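Local coordinates for protein acetyl-CoA C-acetyltransferase (Syntrophomonas wolfei subsp. wolfei, PDB 7N7Z) that probably condenses two acetyl-CoA molecules into acetoacetyl-CoA and free CoA, or runs the reverse thiolytic cleavage, at residues V8-M13 / A260-K265; D200-P205 / I368-Y373; P275-V280 / S397-D402. All coordinates share one frame; numbering follows the deposited sequence.

Contact 1 of 3, residues V8-M13 / A260-K265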
ATOM      1  N   VAL B   8      36.491 -23.575 -20.675  1.00 38.28           N
ATOM      2  CA  VAL B   8      35.593 -23.642 -19.528  1.00 37.91           C
ATOM      3  C   VAL B   8      34.741 -24.898 -19.638  1.00 35.33           C
ATOM      4  O   VAL B   8      34.313 -25.280 -20.734  1.00 35.28           O
ATOM      5  CB  VAL B   8      34.707 -22.384 -19.435  1.00 38.11           C
ATOM      6  CG1 VAL B   8      33.847 -22.433 -18.182  1.00 34.03           C
ATOM      7  CG2 VAL B   8      35.574 -21.130 -19.452  1.00 38.41           C
ATOM      8  N   VAL B   9      34.494 -25.537 -18.494  1.00 34.03           N
ATOM      9  CA  VAL B   9      33.682 -26.743 -18.422  1.00 35.73           C
ATOM     10  C   VAL B   9      32.663 -26.583 -17.302  1.00 35.81           C
ATOM     11  O   VAL B   9      32.819 -25.760 -16.396  1.00 32.97           O
ATOM     12  CB  VAL B   9      34.533 -28.012 -18.190  1.00 34.54           C
ATOM     13  CG1 VAL B   9      35.472 -28.247 -19.364  1.00 36.64           C
ATOM     14  CG2 VAL B   9      35.317 -27.905 -16.886  1.00 37.58           C
ATOM     15  N   VAL B  10      31.607 -27.391 -17.375  1.00 32.23           N
ATOM     16  CA  VAL B  10      30.589 -27.474 -16.335  1.00 35.15           C
ATOM     17  C   VAL B  10      30.805 -28.774 -15.576  1.00 37.11           C
ATOM     18  O   VAL B  10      30.956 -29.839 -16.188  1.00 36.41           O
ATOM     19  CB  VAL B  10      29.168 -27.410 -16.922  1.00 36.35           C
ATOM     20  CG1 VAL B  10      28.141 -27.260 -15.808  1.00 35.27           C
ATOM     21  CG2 VAL B  10      29.059 -26.274 -17.923  1.00 35.59           C
ATOM     22  N   VAL B  11      30.816 -28.690 -14.249  1.00 34.97           N
ATOM     23  CA  VAL B  11      31.095 -29.847 -13.410  1.00 39.15           C
ATOM     24  C   VAL B  11      29.878 -30.303 -12.614  1.00 35.66           C
ATOM     25  O   VAL B  11      29.820 -31.482 -12.230  1.00 37.19           O
ATOM     26  CB  VAL B  11      32.279 -29.565 -12.460  1.00 38.82           C
ATOM     27  CG1 VAL B  11      32.621 -30.796 -11.640  1.00 39.92           C
ATOM     28  CG2 VAL B  11      33.493 -29.111 -13.255  1.00 42.39           C
ATOM     29  N   GLY B  12      28.916 -29.431 -12.357  1.00 34.35           N
ATOM     30  CA  GLY B  12      27.713 -29.814 -11.639  1.00 33.56           C
ATOM     31  C   GLY B  12      26.539 -28.988 -12.109  1.00 33.41           C
ATOM     32  O   GLY B  12      26.688 -27.813 -12.464  1.00 31.30           O
ATOM     33  N   MET B  13      25.360 -29.609 -12.116  1.00 29.98           N
ATOM     34  CA  MET B  13      24.149 -28.958 -12.595  1.00 32.19           C
ATOM     35  C   MET B  13      22.951 -29.504 -11.838  1.00 29.65           C
ATOM     36  O   MET B  13      22.883 -30.703 -11.553  1.00 32.08           O
ATOM     37  CB  MET B  13      23.956 -29.181 -14.099  1.00 32.31           C
ATOM     38  CG  MET B  13      25.064 -28.602 -14.954  1.00 36.15           C
ATOM     39  SD  MET B  13      24.802 -28.908 -16.708  1.00 38.16           S
ATOM     40  CE  MET B  13      24.079 -27.356 -17.208  1.00 41.44           C
ATOM     41  N   ALA B 260      24.618 -24.081 -11.404  1.00 26.98           N
ATOM     42  CA  ALA B 260      25.665 -24.792 -12.122  1.00 28.15           C
ATOM     43  C   ALA B 260      27.020 -24.345 -11.598  1.00 30.88           C
ATOM     44  O   ALA B 260      27.199 -23.189 -11.205  1.00 30.75           O
ATOM     45  CB  ALA B 260      25.571 -24.551 -13.633  1.00 29.79           C
ATOM     46  N   VAL B 261      27.969 -25.276 -11.600  1.00 32.63           N
ATOM     47  CA  VAL B 261      29.346 -25.014 -11.197  1.00 33.03           C
ATOM     48  C   VAL B 261      30.211 -25.074 -12.448  1.00 35.70           C
ATOM     49  O   VAL B 261      30.311 -26.125 -13.094  1.00 35.64           O
ATOM     50  CB  VAL B 261      29.832 -26.018 -10.142  1.00 33.58           C
ATOM     51  CG1 VAL B 261      31.291 -25.746  -9.782  1.00 35.36           C
ATOM     52  CG2 VAL B 261      28.950 -25.960  -8.908  1.00 31.22           C
ATOM     53  N   PHE B 262      30.835 -23.950 -12.788  1.00 32.26           N
ATOM     54  CA  PHE B 262      31.704 -23.849 -13.949  1.00 33.65           C
ATOM     55  C   PHE B 262      33.159 -23.814 -13.503  1.00 36.77           C
ATOM     56  O   PHE B 262      33.475 -23.386 -12.389  1.00 37.75           O
ATOM     57  CB  PHE B 262      31.373 -22.601 -14.773  1.00 34.58           C
ATOM     58  CG  PHE B 262      29.979 -22.603 -15.331  1.00 30.65           C
ATOM     59  CD1 PHE B 262      28.923 -22.094 -14.594  1.00 34.48           C
ATOM     60  CD2 PHE B 262      29.722 -23.122 -16.588  1.00 33.70           C
ATOM     61  CE1 PHE B 262      27.638 -22.099 -15.101  1.00 31.38           C
ATOM     62  CE2 PHE B 262      28.438 -23.131 -17.101  1.00 33.82           C
ATOM     63  CZ  PHE B 262      27.395 -22.618 -16.355  1.00 29.58           C
ATOM     64  N   MET B 263      34.044 -24.276 -14.384  1.00 34.51           N
ATOM     65  CA  MET B 263      35.456 -24.374 -14.054  1.00 38.37           C
ATOM     66  C   MET B 263      36.293 -24.277 -15.318  1.00 35.98           C
ATOM     67  O   MET B 263      35.858 -24.672 -16.403  1.00 34.92           O
ATOM     68  CB  MET B 263      35.780 -25.695 -13.350  1.00 38.00           C
ATOM     69  CG  MET B 263      35.418 -25.728 -11.886  1.00 39.85           C
ATOM     70  SD  MET B 263      35.922 -27.272 -11.108  1.00 41.24           S
ATOM     71  CE  MET B 263      34.587 -27.482  -9.932  1.00 45.12           C
ATOM     72  N   SER B 264      37.504 -23.752 -15.160  1.00 35.29           N
ATOM     73  CA  SER B 264      38.511 -23.912 -16.196  1.00 39.76           C
ATOM     74  C   SER B 264      38.848 -25.390 -16.339  1.00 39.54           C
ATOM     75  O   SER B 264      38.886 -26.133 -15.353  1.00 35.77           O
ATOM     76  CB  SER B 264      39.766 -23.110 -15.852  1.00 40.77           C
ATOM     77  OG  SER B 264      40.459 -23.696 -14.765  1.00 41.70           O
ATOM     78  N   LYS B 265      39.070 -25.822 -17.582  1.00 41.30           N
ATOM     79  CA  LYS B 265      39.416 -27.218 -17.832  1.00 40.52           C
ATOM     80  C   LYS B 265      40.568 -27.670 -16.944  1.00 45.53           C
ATOM     81  O   LYS B 265      40.561 -28.792 -16.425  1.00 45.16           O
ATOM     82  CB  LYS B 265      39.777 -27.403 -19.306  1.00 44.03           C
ATOM     83  CG  LYS B 265      39.489 -28.789 -19.868  1.00 48.07           C
ATOM     84  CD  LYS B 265      39.973 -28.894 -21.310  1.00 49.96           C
ATOM     85  CE  LYS B 265      39.848 -30.308 -21.854  1.00 55.84           C
ATOM     86  NZ  LYS B 265      38.478 -30.584 -22.379  1.00 62.50           N
TER
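Each of the two antiparallel strands here offers its bumps to hollows in the other. On the face carrying V10, M13, A260 and F262, V10 lies alongside F262 and points the same way. Its CG2 presses obliquely on the ring, 3.3 Å from F262 CE2, the closest approach between side chains in the contact. The CB of F262 rests against V8, 4.2 Å from V8 CG1, so the phenylalanine sits between two valines. A260 is the small knob that drops between V10 and M13, its CB 4.3 Å from V10 CG1.

On the other face M263 fills the dip between V9 and V11. Its CB touches a methyl of each, and the chain then bends at its last torsion (chi3 -145°), so that SD crosses V11 CG2 at 3.7 Å and CE curls round the same branch. At the end of the pair, V9 CG1 meets the aliphatic run of K265.

Backbone bonds set this fit. V9 N reaches M263 O at only 2.6 Å, nearly along the C=O axis, and V11 N meets V261 O almost straight (177°). Beyond V10–F262 the register slips: V11 and G12 together face V261, a beta bulge, before M13 and A260 pair again. Helix 94-107 covers F262 from one side of the sheet, helix 30-45 covers V11 and V261 from the other. This is the pairing of the first and last strands of the N-terminal thiolase domain, in which 254-264 runs antiparallel to its neighbours in the characteristic alpha/beta/alpha layered fold.

Contact 2 of 3, residues D200-P205 / I368-Y373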
ATOM      1  N   ASP B 200      14.149 -36.747 -13.460  1.00 36.43           N
ATOM      2  CA  ASP B 200      14.519 -37.092 -12.091  1.00 37.84           C
ATOM      3  C   ASP B 200      15.998 -36.835 -11.828  1.00 35.39           C
ATOM      4  O   ASP B 200      16.374 -36.428 -10.722  1.00 34.36           O
ATOM      5  CB  ASP B 200      14.170 -38.553 -11.810  1.00 38.58           C
ATOM      6  CG  ASP B 200      12.684 -38.766 -11.593  1.00 42.35           C
ATOM      7  OD1 ASP B 200      11.932 -37.767 -11.593  1.00 44.01           O
ATOM      8  OD2 ASP B 200      12.266 -39.930 -11.425  1.00 45.55           O
ATOM      9  N   ARG B 201      16.853 -37.062 -12.827  1.00 32.74           N
ATOM     10  CA  ARG B 201      18.288 -36.896 -12.619  1.00 36.13           C
ATOM     11  C   ARG B 201      18.643 -35.436 -12.356  1.00 31.61           C
ATOM     12  O   ARG B 201      19.380 -35.126 -11.413  1.00 31.45           O
ATOM     13  CB  ARG B 201      19.060 -37.420 -13.829  1.00 35.76           C
ATOM     14  CG  ARG B 201      18.905 -38.907 -14.077  1.00 37.07           C
ATOM     15  CD  ARG B 201      19.266 -39.262 -15.512  1.00 37.60           C
ATOM     16  NE  ARG B 201      18.366 -38.626 -16.469  1.00 35.83           N
ATOM     17  CZ  ARG B 201      18.724 -38.177 -17.666  1.00 39.53           C
ATOM     18  NH1 ARG B 201      19.968 -38.288 -18.105  1.00 39.69           N
ATOM     19  NH2 ARG B 201      17.811 -37.601 -18.442  1.00 39.32           N
ATOM     20  N   GLU B 202      18.129 -34.525 -13.184  1.00 32.78           N
ATOM     21  CA  GLU B 202      18.495 -33.118 -13.062  1.00 34.01           C
ATOM     22  C   GLU B 202      17.818 -32.443 -11.875  1.00 30.86           C
ATOM     23  O   GLU B 202      18.346 -31.459 -11.346  1.00 34.46           O
ATOM     24  CB  GLU B 202      18.141 -32.368 -14.349  1.00 30.71           C
ATOM     25  CG  GLU B 202      16.655 -32.330 -14.670  1.00 32.54           C
ATOM     26  CD  GLU B 202      16.381 -31.945 -16.111  1.00 32.54           C
ATOM     27  OE1 GLU B 202      16.704 -32.749 -17.011  1.00 31.07           O
ATOM     28  OE2 GLU B 202      15.843 -30.839 -16.345  1.00 31.84           O
ATOM     29  N   ILE B 203      16.672 -32.949 -11.442  1.00 32.12           N
ATOM     30  CA  ILE B 203      15.891 -32.279 -10.411  1.00 34.23           C
ATOM     31  C   ILE B 203      16.500 -32.550  -9.043  1.00 30.98           C
ATOM     32  O   ILE B 203      17.018 -33.641  -8.776  1.00 31.11           O
ATOM     33  CB  ILE B 203      14.421 -32.736 -10.466  1.00 33.15           C
ATOM     34  CG1 ILE B 203      13.650 -31.894 -11.486  1.00 34.22           C
ATOM     35  CG2 ILE B 203      13.766 -32.642  -9.085  1.00 35.04           C
ATOM     36  CD1 ILE B 203      12.220 -32.348 -11.715  1.00 34.31           C
ATOM     37  N   VAL B 204      16.449 -31.544  -8.176  1.00 32.36           N
ATOM     38  CA  VAL B 204      16.657 -31.710  -6.744  1.00 32.97           C
ATOM     39  C   VAL B 204      15.349 -31.332  -6.061  1.00 33.27           C
ATOM     40  O   VAL B 204      14.831 -30.241  -6.307  1.00 34.68           O
ATOM     41  CB  VAL B 204      17.817 -30.852  -6.204  1.00 32.81           C
ATOM     42  CG1 VAL B 204      17.630 -29.380  -6.558  1.00 33.03           C
ATOM     43  CG2 VAL B 204      17.954 -31.034  -4.697  1.00 35.33           C
ATOM     44  N   PRO B 205      14.772 -32.191  -5.224  1.00 32.25           N
ATOM     45  CA  PRO B 205      13.441 -31.895  -4.683  1.00 34.74           C
ATOM     46  C   PRO B 205      13.467 -30.741  -3.695  1.00 33.79           C
ATOM     47  O   PRO B 205      14.488 -30.445  -3.067  1.00 32.98           O
ATOM     48  CB  PRO B 205      13.032 -33.205  -3.998  1.00 35.97           C
ATOM     49  CG  PRO B 205      14.313 -33.891  -3.680  1.00 38.03           C
ATOM     50  CD  PRO B 205      15.298 -33.482  -4.738  1.00 34.70           C
ATOM     51  N   ILE B 368      19.700 -24.967 -20.293  1.00 32.53           N
ATOM     52  CA  ILE B 368      21.053 -25.504 -20.399  1.00 32.86           C
ATOM     53  C   ILE B 368      21.174 -26.777 -19.572  1.00 32.02           C
ATOM     54  O   ILE B 368      21.744 -27.777 -20.022  1.00 34.14           O
ATOM     55  CB  ILE B 368      22.088 -24.453 -19.963  1.00 34.92           C
ATOM     56  CG1 ILE B 368      22.139 -23.288 -20.949  1.00 35.13           C
ATOM     57  CG2 ILE B 368      23.465 -25.079 -19.852  1.00 29.23           C
ATOM     58  CD1 ILE B 368      22.755 -22.042 -20.356  1.00 33.66           C
ATOM     59  N   VAL B 369      20.637 -26.761 -18.349  1.00 31.03           N
ATOM     60  CA  VAL B 369      20.653 -27.954 -17.507  1.00 32.89           C
ATOM     61  C   VAL B 369      19.918 -29.095 -18.198  1.00 32.30           C
ATOM     62  O   VAL B 369      20.425 -30.219 -18.294  1.00 35.41           O
ATOM     63  CB  VAL B 369      20.037 -27.643 -16.130  1.00 34.25           C
ATOM     64  CG1 VAL B 369      19.774 -28.930 -15.360  1.00 34.16           C
ATOM     65  CG2 VAL B 369      20.942 -26.714 -15.335  1.00 30.12           C
ATOM     66  N   SER B 370      18.706 -28.823 -18.687  1.00 33.43           N
ATOM     67  CA  SER B 370      17.926 -29.865 -19.346  1.00 32.40           C
ATOM     68  C   SER B 370      18.601 -30.330 -20.628  1.00 34.26           C
ATOM     69  O   SER B 370      18.582 -31.525 -20.947  1.00 34.83           O
ATOM     70  CB  SER B 370      16.515 -29.356 -19.634  1.00 31.79           C
ATOM     71  OG  SER B 370      15.800 -29.144 -18.430  1.00 30.63           O
ATOM     72  N   MET B 371      19.206 -29.403 -21.374  1.00 33.40           N
ATOM     73  CA  MET B 371      19.927 -29.781 -22.583  1.00 34.45           C
ATOM     74  C   MET B 371      20.970 -30.849 -22.280  1.00 33.84           C
ATOM     75  O   MET B 371      20.998 -31.907 -22.919  1.00 36.23           O
ATOM     76  CB  MET B 371      20.586 -28.548 -23.207  1.00 37.21           C
ATOM     77  CG  MET B 371      21.386 -28.834 -24.476  1.00 39.08           C
ATOM     78  SD  MET B 371      22.608 -27.555 -24.823  1.00 41.70           S
ATOM     79  CE  MET B 371      23.839 -27.948 -23.588  1.00 35.61           C
ATOM     80  N   TYR B 372      21.838 -30.589 -21.299  1.00 34.71           N
ATOM     81  CA  TYR B 372      22.893 -31.545 -20.981  1.00 35.99           C
ATOM     82  C   TYR B 372      22.315 -32.915 -20.650  1.00 35.52           C
ATOM     83  O   TYR B 372      22.709 -33.929 -21.238  1.00 33.70           O
ATOM     84  CB  TYR B 372      23.737 -31.048 -19.807  1.00 36.72           C
ATOM     85  CG  TYR B 372      24.490 -32.177 -19.138  1.00 37.34           C
ATOM     86  CD1 TYR B 372      25.650 -32.691 -19.702  1.00 35.37           C
ATOM     87  CD2 TYR B 372      24.026 -32.749 -17.960  1.00 34.75           C
ATOM     88  CE1 TYR B 372      26.335 -33.730 -19.107  1.00 38.15           C
ATOM     89  CE2 TYR B 372      24.704 -33.793 -17.357  1.00 38.78           C
ATOM     90  CZ  TYR B 372      25.858 -34.278 -17.935  1.00 39.39           C
ATOM     91  OH  TYR B 372      26.539 -35.317 -17.341  1.00 41.42           O
ATOM     92  N   TYR B 373      21.388 -32.969 -19.694  1.00 35.03           N
ATOM     93  CA  TYR B 373      20.887 -34.256 -19.228  1.00 35.51           C
ATOM     94  C   TYR B 373      20.151 -35.018 -20.321  1.00 37.17           C
ATOM     95  O   TYR B 373      20.067 -36.248 -20.251  1.00 36.03           O
ATOM     96  CB  TYR B 373      19.986 -34.050 -18.012  1.00 34.19           C
ATOM     97  CG  TYR B 373      20.762 -33.972 -16.717  1.00 35.12           C
ATOM     98  CD1 TYR B 373      21.218 -35.124 -16.090  1.00 35.21           C
ATOM     99  CD2 TYR B 373      21.053 -32.748 -16.130  1.00 35.14           C
ATOM    100  CE1 TYR B 373      21.932 -35.059 -14.911  1.00 34.91           C
ATOM    101  CE2 TYR B 373      21.765 -32.673 -14.949  1.00 35.56           C
ATOM    102  CZ  TYR B 373      22.204 -33.832 -14.345  1.00 36.27           C
ATOM    103  OH  TYR B 373      22.915 -33.764 -13.170  1.00 37.78           O
TER
HETATM  104  O   HOH W   1      16.623 -33.034 -19.480  1.00 29.49           O
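E202 is the side chain to follow from the loop into helix 360-378. Its CB lies over one face of the Y373 ring, 3.9 Å from the ring centroid, a CH-pi contact, and also touches V369 CG1. CG takes the crowded position between backbone N and carbonyl carbon (chi1 64°), and from there the chain runs out extended along the helix surface. At the tip the two carboxylate oxygens divide the work. OE2 accepts a bond from S370 OG at 2.7 Å on its syn lone pair and also forms a salt bridge with R15, while S370 OG is itself bonded to R366. OE1 accepts a hydrogen bond from a water 2.5 Å away, which also donates to S370 O. With the arginine beside it, the carboxylate is probably ionised.

R201 comes to the same tyrosine from its rim. The guanidinium stands upright to the ring (planes 89° apart), with NH1 at the ring edge; NH1 bonds Y373 O at 3.0 Å on a lone pair, NH2 adds a weak bond to that oxygen, and E376 supplies the salt bridge. Y372 lies on the ring face away from E202. An alanine at Y373 would probably unsettle the loop, since E202 CB and R201 CB would lose the ring they rest on and M13 O a weak hydroxyl bond.

The contact thus joins a loop of the N-terminal thiolase domain, between helix 176-196 and strand 206-208, to helix 360-378 of the C-terminal one, with R15 of strand 8-20 and R44 of helix 30-45 bonding the loop's backbone.

Contact 3 of 3, residues P275-V280 / S397-D402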
ATOM      1  N   PRO B 275      34.527 -33.372 -15.769  1.00 41.34           N
ATOM      2  CA  PRO B 275      33.848 -32.317 -16.534  1.00 44.45           C
ATOM      3  C   PRO B 275      32.698 -32.894 -17.346  1.00 42.64           C
ATOM      4  O   PRO B 275      32.876 -33.847 -18.110  1.00 44.49           O
ATOM      5  CB  PRO B 275      34.955 -31.755 -17.433  1.00 44.43           C
ATOM      6  CG  PRO B 275      35.917 -32.881 -17.592  1.00 46.55           C
ATOM      7  CD  PRO B 275      35.863 -33.680 -16.315  1.00 45.24           C
ATOM      8  N   LEU B 276      31.511 -32.309 -17.175  1.00 40.19           N
ATOM      9  CA  LEU B 276      30.323 -32.829 -17.844  1.00 38.32           C
ATOM     10  C   LEU B 276      30.253 -32.387 -19.301  1.00 37.27           C
ATOM     11  O   LEU B 276      29.939 -33.194 -20.181  1.00 37.23           O
ATOM     12  CB  LEU B 276      29.068 -32.391 -17.089  1.00 39.19           C
ATOM     13  CG  LEU B 276      29.099 -32.631 -15.578  1.00 38.45           C
ATOM     14  CD1 LEU B 276      27.777 -32.247 -14.933  1.00 37.09           C
ATOM     15  CD2 LEU B 276      29.433 -34.079 -15.279  1.00 43.56           C
ATOM     16  N   MET B 277      30.533 -31.116 -19.578  1.00 38.73           N
ATOM     17  CA  MET B 277      30.593 -30.645 -20.954  1.00 37.01           C
ATOM     18  C   MET B 277      31.370 -29.337 -20.987  1.00 36.46           C
ATOM     19  O   MET B 277      31.601 -28.701 -19.955  1.00 33.54           O
ATOM     20  CB  MET B 277      29.191 -30.482 -21.554  1.00 36.59           C
ATOM     21  CG  MET B 277      28.314 -29.461 -20.863  1.00 40.41           C
ATOM     22  SD  MET B 277      26.720 -29.291 -21.690  1.00 42.08           S
ATOM     23  CE  MET B 277      25.822 -28.295 -20.505  1.00 38.33           C
ATOM     24  N   LYS B 278      31.777 -28.949 -22.192  1.00 37.68           N
ATOM     25  CA  LYS B 278      32.665 -27.814 -22.405  1.00 37.62           C
ATOM     26  C   LYS B 278      31.925 -26.711 -23.147  1.00 35.67           C
ATOM     27  O   LYS B 278      31.273 -26.969 -24.166  1.00 34.11           O
ATOM     28  CB  LYS B 278      33.905 -28.236 -23.198  1.00 40.15           C
ATOM     29  CG  LYS B 278      34.650 -27.080 -23.855  1.00 41.70           C
ATOM     30  CD  LYS B 278      36.094 -27.446 -24.175  1.00 44.68           C
ATOM     31  CE  LYS B 278      36.172 -28.743 -24.960  1.00 49.69           C
ATOM     32  NZ  LYS B 278      37.515 -28.982 -25.557  1.00 50.32           N
ATOM     33  N   LEU B 279      32.035 -25.488 -22.638  1.00 36.86           N
ATOM     34  CA  LEU B 279      31.477 -24.333 -23.327  1.00 35.95           C
ATOM     35  C   LEU B 279      32.106 -24.191 -24.705  1.00 35.83           C
ATOM     36  O   LEU B 279      33.331 -24.109 -24.834  1.00 36.46           O
ATOM     37  CB  LEU B 279      31.715 -23.070 -22.499  1.00 37.26           C
ATOM     38  CG  LEU B 279      31.250 -21.750 -23.117  1.00 35.28           C
ATOM     39  CD1 LEU B 279      29.737 -21.731 -23.282  1.00 37.54           C
ATOM     40  CD2 LEU B 279      31.712 -20.578 -22.266  1.00 37.68           C
ATOM     41  N   VAL B 280      31.267 -24.170 -25.735  1.00 34.83           N
ATOM     42  CA  VAL B 280      31.712 -23.957 -27.109  1.00 36.36           C
ATOM     43  C   VAL B 280      31.506 -22.511 -27.535  1.00 40.05           C
ATOM     44  O   VAL B 280      32.409 -21.880 -28.083  1.00 43.88           O
ATOM     45  CB  VAL B 280      30.978 -24.926 -28.064  1.00 40.70           C
ATOM     46  CG1 VAL B 280      31.419 -24.689 -29.503  1.00 43.36           C
ATOM     47  CG2 VAL B 280      31.221 -26.374 -27.655  1.00 41.58           C
ATOM     48  N   SER B 397      23.683 -20.494 -26.923  1.00 36.89           N
ATOM     49  CA  SER B 397      24.938 -21.052 -26.440  1.00 34.07           C
ATOM     50  C   SER B 397      25.096 -22.466 -26.978  1.00 38.57           C
ATOM     51  O   SER B 397      24.110 -23.163 -27.232  1.00 37.49           O
ATOM     52  CB  SER B 397      24.998 -21.055 -24.908  1.00 33.53           C
ATOM     53  OG  SER B 397      23.867 -21.701 -24.351  1.00 33.61           O
ATOM     54  N   LEU B 398      26.352 -22.879 -27.146  1.00 36.87           N
ATOM     55  CA  LEU B 398      26.689 -24.188 -27.689  1.00 35.90           C
ATOM     56  C   LEU B 398      27.664 -24.895 -26.761  1.00 37.55           C
ATOM     57  O   LEU B 398      28.534 -24.262 -26.154  1.00 37.56           O
ATOM     58  CB  LEU B 398      27.296 -24.069 -29.087  1.00 36.52           C
ATOM     59  CG  LEU B 398      26.383 -23.436 -30.137  1.00 39.54           C
ATOM     60  CD1 LEU B 398      27.201 -22.943 -31.322  1.00 43.83           C
ATOM     61  CD2 LEU B 398      25.317 -24.422 -30.586  1.00 41.99           C
ATOM     62  N   TRP B 399      27.512 -26.214 -26.655  1.00 39.13           N
ATOM     63  CA  TRP B 399      28.278 -27.011 -25.710  1.00 36.88           C
ATOM     64  C   TRP B 399      28.569 -28.368 -26.332  1.00 39.15           C
ATOM     65  O   TRP B 399      27.875 -28.811 -27.252  1.00 38.39           O
ATOM     66  CB  TRP B 399      27.524 -27.182 -24.383  1.00 34.03           C
ATOM     67  CG  TRP B 399      26.938 -25.903 -23.831  1.00 37.13           C
ATOM     68  CD1 TRP B 399      25.858 -25.215 -24.313  1.00 35.12           C
ATOM     69  CD2 TRP B 399      27.400 -25.172 -22.690  1.00 33.79           C
ATOM     70  NE1 TRP B 399      25.624 -24.102 -23.545  1.00 36.51           N
ATOM     71  CE2 TRP B 399      26.556 -24.052 -22.542  1.00 35.85           C
ATOM     72  CE3 TRP B 399      28.445 -25.354 -21.780  1.00 34.16           C
ATOM     73  CZ2 TRP B 399      26.726 -23.119 -21.523  1.00 31.06           C
ATOM     74  CZ3 TRP B 399      28.612 -24.426 -20.768  1.00 35.55           C
ATOM     75  CH2 TRP B 399      27.756 -23.323 -20.647  1.00 33.72           C
ATOM     76  N   THR B 400      29.608 -29.027 -25.821  1.00 39.10           N
ATOM     77  CA  THR B 400      29.967 -30.364 -26.269  1.00 38.67           C
ATOM     78  C   THR B 400      30.438 -31.191 -25.083  1.00 39.28           C
ATOM     79  O   THR B 400      31.044 -30.672 -24.142  1.00 36.55           O
ATOM     80  CB  THR B 400      31.068 -30.343 -27.342  1.00 43.71           C
ATOM     81  OG1 THR B 400      31.265 -31.670 -27.850  1.00 45.78           O
ATOM     82  CG2 THR B 400      32.384 -29.820 -26.771  1.00 43.09           C
ATOM     83  N   ARG B 401      30.153 -32.495 -25.143  1.00 43.55           N
ATOM     84  CA  ARG B 401      30.633 -33.452 -24.154  1.00 43.63           C
ATOM     85  C   ARG B 401      31.983 -34.050 -24.536  1.00 45.74           C
ATOM     86  O   ARG B 401      32.282 -35.191 -24.162  1.00 49.14           O
ATOM     87  CB  ARG B 401      29.596 -34.557 -23.952  1.00 40.62           C
ATOM     88  CG  ARG B 401      28.266 -34.056 -23.414  1.00 40.74           C
ATOM     89  CD  ARG B 401      27.269 -35.188 -23.246  1.00 38.24           C
ATOM     90  NE  ARG B 401      27.656 -36.099 -22.174  1.00 40.02           N
ATOM     91  CZ  ARG B 401      27.360 -37.392 -22.141  1.00 40.61           C
ATOM     92  NH1 ARG B 401      26.670 -37.970 -23.111  1.00 37.60           N
ATOM     93  NH2 ARG B 401      27.769 -38.124 -21.110  1.00 43.60           N
ATOM     94  N   ASP B 402      32.805 -33.302 -25.265  1.00 52.73           N
ATOM     95  CA  ASP B 402      34.098 -33.789 -25.737  1.00 54.73           C
ATOM     96  C   ASP B 402      33.946 -35.098 -26.501  1.00 59.17           C
ATOM     97  O   ASP B 402      34.276 -35.177 -27.685  1.00 63.25           O
ATOM     98  CB  ASP B 402      35.063 -33.971 -24.564  1.00 56.37           C
ATOM     99  CG  ASP B 402      35.462 -32.657 -23.935  1.00 57.96           C
ATOM    100  OD1 ASP B 402      35.379 -31.625 -24.632  1.00 56.64           O
ATOM    101  OD2 ASP B 402      35.859 -32.654 -22.750  1.00 60.16           O
TER
HETATM  102  O   HOH W   2      29.296 -35.648 -20.293  1.00 37.40           O
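The indole of W399 is sandwiched between a leucine and a methionine of the facing strand. L279 CD1 stands over one face of the six-membered ring, 3.7 Å from its centroid and nearly on the normal, a CH-pi contact. Toward the rim of the opposite face lies M277 CE, and M277 SD lies obliquely to the ring, 4.7 Å from the centroid of the five-membered ring, a Met-aromatic contact. At the edge NE1 donates in the ring plane to S397 OG at 3.1 Å, which fixes the rotation of the indole. The other flat group, the R401 guanidinium, carries a water in its plane: NE donates to it at 2.5 Å, and the water donates on to L276 O.

The two strands are antiparallel, with K278 and T400 as the hydrogen-bonded pair; K278 N to T400 O is 2.7 Å and nearly along the C=O axis. They are the first and last strands of the C-terminal thiolase domain, whose half of the fold resembles the N-terminal half, as in other thiolases. Past L279 the chain departs from regular pairing: V280 N reaches L398 O from above the carbonyl plane, while L398 is also bonded to G281. V280 therefore turns its CB onto L398 CB, and its CG2 meets the T400 methyl at 3.7 Å.

On the K278 and T400 face the lysine, bent at chi3 (52°), brings its end across D402. Its NZ forms a long salt bridge of 3.5 Å to D402 OD1, while E7 holds the same ammonium group in a second salt bridge.

In the fold
Contacts 1 and 3 are counterparts, each joining the first and last strands of its own thiolase domain. They meet where strands 8-20 and 277-285 run side by side, V10 bonding L276 and M277 through the backbone, so the two halves share one sheet. Contact 1 is buried, its side chains almost all apolar; contact 3 is partly buried, with W399 and M277 inward and a charged pair by the C-terminus. Contact 2 is buried too, but polar: an N-terminal-domain loop held on a C-terminal-domain helix by carboxylate, guanidinium and water around a tyrosine ring. That helix links all three: I368, V369 and Y372 receive M13 of contact 1, while M371 and Y372 pack on contact 3.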